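Local coordinates for extracellular solute-binding protein, family 1 (Trichodesmium erythraeum IMS101, PDB 6G7N) that binds ferric iron and probably delivers it to an ABC transporter as the solute-binding component of an iron-uptake system, at residues S7-D12 with G97-A102. Numbering follows the deposited sequence. Where two conformers were deposited one is given.
Sequences SSRHYD and GFSKRA. With DAL (D-alanine), chain C.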
loop_
_atom_site.group_PDB
_atom_site.type_symbol
_atom_site.label_atom_id
_atom_site.label_comp_id
_atom_site.label_asym_id
_atom_site.label_seq_id
_atom_site.Cartn_x
_atom_site.Cartn_y
_atom_site.Cartn_z
ATOM N N SER A 7 2.319 15.074 4.879
ATOM C CA SER A 7 1.682 13.887 4.300
ATOM C C SER A 7 1.724 13.887 2.785
ATOM O O SER A 7 1.481 14.910 2.140
ATOM C CB SER A 7 0.226 13.791 4.735
ATOM O OG SER A 7 -0.384 12.648 4.164
ATOM N N SER A 8 1.983 12.703 2.231
ATOM C CA SER A 8 1.784 12.451 0.798
ATOM C C SER A 8 0.440 11.778 0.461
ATOM O O SER A 8 0.168 11.451 -0.697
ATOM C CB SER A 8 2.943 11.601 0.267
ATOM O OG SER A 8 2.918 10.296 0.817
ATOM N N ARG A 9 -0.367 11.536 1.495
ATOM C CA ARG A 9 -1.545 10.633 1.453
ATOM C C ARG A 9 -2.869 11.372 1.681
ATOM O O ARG A 9 -3.933 10.752 1.794
ATOM C CB ARG A 9 -1.298 9.506 2.502
ATOM C CG ARG A 9 -2.408 8.467 2.797
ATOM C CD ARG A 9 -2.982 7.738 1.592
ATOM N NE ARG A 9 -4.022 6.789 1.986
ATOM C CZ ARG A 9 -5.255 7.147 2.323
ATOM N NH1 ARG A 9 -5.639 8.409 2.277
ATOM N NH2 ARG A 9 -6.122 6.211 2.710
ATOM N N HIS A 10 -2.826 12.702 1.687
ATOM C CA HIS A 10 -4.038 13.483 1.900
ATOM C C HIS A 10 -4.952 13.406 0.667
ATOM O O HIS A 10 -4.518 13.612 -0.462
ATOM C CB HIS A 10 -3.676 14.962 2.182
ATOM C CG HIS A 10 -4.851 15.884 2.211
ATOM N ND1 HIS A 10 -5.631 16.077 3.331
ATOM C CD2 HIS A 10 -5.375 16.653 1.228
ATOM C CE1 HIS A 10 -6.583 16.951 3.029
ATOM N NE2 HIS A 10 -6.454 17.303 1.758
ATOM N N TYR A 11 -6.238 13.180 0.918
ATOM C CA TYR A 11 -7.330 13.385 -0.047
ATOM C C TYR A 11 -8.271 14.441 0.521
ATOM O O TYR A 11 -8.350 14.617 1.734
ATOM C CB TYR A 11 -8.058 12.074 -0.351
ATOM C CG TYR A 11 -7.205 11.156 -1.169
ATOM C CD1 TYR A 11 -7.087 11.305 -2.544
ATOM C CD2 TYR A 11 -6.420 10.181 -0.562
ATOM C CE1 TYR A 11 -6.255 10.462 -3.280
ATOM C CE2 TYR A 11 -5.587 9.352 -1.280
ATOM C CZ TYR A 11 -5.510 9.482 -2.638
ATOM O OH TYR A 11 -4.673 8.646 -3.355
ATOM N N ASP A 12 -9.013 15.147 -0.341
ATOM C CA ASP A 12 -9.902 16.249 0.085
ATOM C C ASP A 12 -10.876 15.857 1.181
ATOM O O ASP A 12 -11.174 16.639 2.091
ATOM C CB ASP A 12 -10.699 16.770 -1.133
ATOM C CG ASP A 12 -11.352 18.133 -0.887
ATOM O OD1 ASP A 12 -10.692 19.001 -0.293
ATOM O OD2 ASP A 12 -12.511 18.347 -1.308
ATOM N N GLY A 97 0.307 1.415 10.530
ATOM C CA GLY A 97 -0.683 1.458 9.469
ATOM C C GLY A 97 -2.046 1.941 9.932
ATOM O O GLY A 97 -2.505 1.546 10.983
ATOM N N PHE A 98 -2.674 2.749 9.069
ATOM C CA PHE A 98 -4.010 3.275 9.326
ATOM C C PHE A 98 -5.041 2.891 8.277
ATOM O O PHE A 98 -6.231 2.908 8.578
ATOM C CB PHE A 98 -3.984 4.782 9.540
ATOM C CG PHE A 98 -3.159 5.167 10.750
ATOM C CD1 PHE A 98 -3.659 5.018 12.028
ATOM C CD2 PHE A 98 -1.869 5.632 10.619
ATOM C CE1 PHE A 98 -2.884 5.316 13.135
ATOM C CE2 PHE A 98 -1.077 5.905 11.725
ATOM C CZ PHE A 98 -1.591 5.763 12.982
ATOM N N SER A 99 -4.615 2.510 7.064
ATOM C CA SER A 99 -5.495 1.816 6.110
ATOM C C SER A 99 -4.645 0.773 5.396
ATOM O O SER A 99 -3.415 0.839 5.431
ATOM C CB SER A 99 -6.254 2.749 5.157
ATOM O OG SER A 99 -5.398 3.397 4.261
ATOM N N LYS A 100 -5.323 -0.164 4.749
ATOM C CA LYS A 100 -4.703 -1.332 4.163
ATOM C C LYS A 100 -5.113 -1.485 2.707
ATOM O O LYS A 100 -6.271 -1.285 2.338
ATOM C CB LYS A 100 -5.184 -2.595 4.976
ATOM C CG LYS A 100 -4.837 -3.964 4.514
ATOM C CD LYS A 100 -5.380 -4.918 5.569
ATOM C CE LYS A 100 -6.890 -5.115 5.689
ATOM N NZ LYS A 100 -7.189 -6.280 6.560
ATOM N N ARG A 101 -4.142 -1.898 1.892
ATOM C CA ARG A 101 -4.343 -2.227 0.478
ATOM C C ARG A 101 -3.826 -3.638 0.243
ATOM O O ARG A 101 -3.003 -4.144 0.969
ATOM C CB ARG A 101 -3.675 -1.201 -0.446
ATOM C CG ARG A 101 -2.154 -1.022 -0.261
ATOM C CD ARG A 101 -1.741 0.072 0.717
ATOM N NE ARG A 101 -2.227 1.399 0.390
ATOM C CZ ARG A 101 -1.790 2.149 -0.634
ATOM N NH1 ARG A 101 -2.378 3.298 -0.886
ATOM N NH2 ARG A 101 -0.798 1.746 -1.420
ATOM N N ALA A 102 -4.304 -4.272 -0.818
ATOM C CA ALA A 102 -3.819 -5.611 -1.222
ATOM C C ALA A 102 -3.279 -5.539 -2.633
ATOM O O ALA A 102 -3.857 -4.878 -3.491
ATOM C CB ALA A 102 -4.950 -6.635 -1.164
HETATM N N DAL C . -0.747 6.286 -5.155
HETATM C CA DAL C . -1.606 7.110 -4.239
HETATM C CB DAL C . -0.844 8.332 -3.752
HETATM C C DAL C . -2.173 6.327 -3.101
HETATM O O DAL C . -1.990 5.093 -3.136
HETATM O OXT DAL C . -2.791 6.954 -2.197
#
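R9 reaches S99 through the tip of its side chain. From CB the chain runs to CG, anti to the backbone N (chi1 174°), and then bends at chi2. R9 CD comes next and lies 3.9 Å from OXT of the bound D-alanine. NE bonds to the hydroxyl of S234. NH1 lies at the edge of the Y11 ring, in its plane. R9 NH2 ends the run and donates to OG of S99 over 3.3 Å. The bond is bent, at 143°, and OG is tilted from the guanidinium plane. NH2 also bonds to the carbonyl O of F264, and the F264 ring makes a cation-pi contact with R9. E270 hydrogen-bonds to S99 OG and forms a salt bridge with R101, so one carboxylate serves both S99 and R101. Replacing R9 by alanine would probably cost S99, S234 and the F264 carbonyl the N-H groups that R9 turns to them, and open a gap at the edge of the Y11 ring. R101 NH1 donates to O of D-alanine at 2.9 Å, nearly straight. Y11 OH lies 2.8 Å from OXT of D-alanine, which meets the ring at the edge. The loop after strand 2-7 and strand 96-108 together line the carboxylate end of the ligand pocket, beside the ferric iron site of Y141, Y197 and Y198, as in periplasmic-binding-protein folds with a ligand cleft between two lobes.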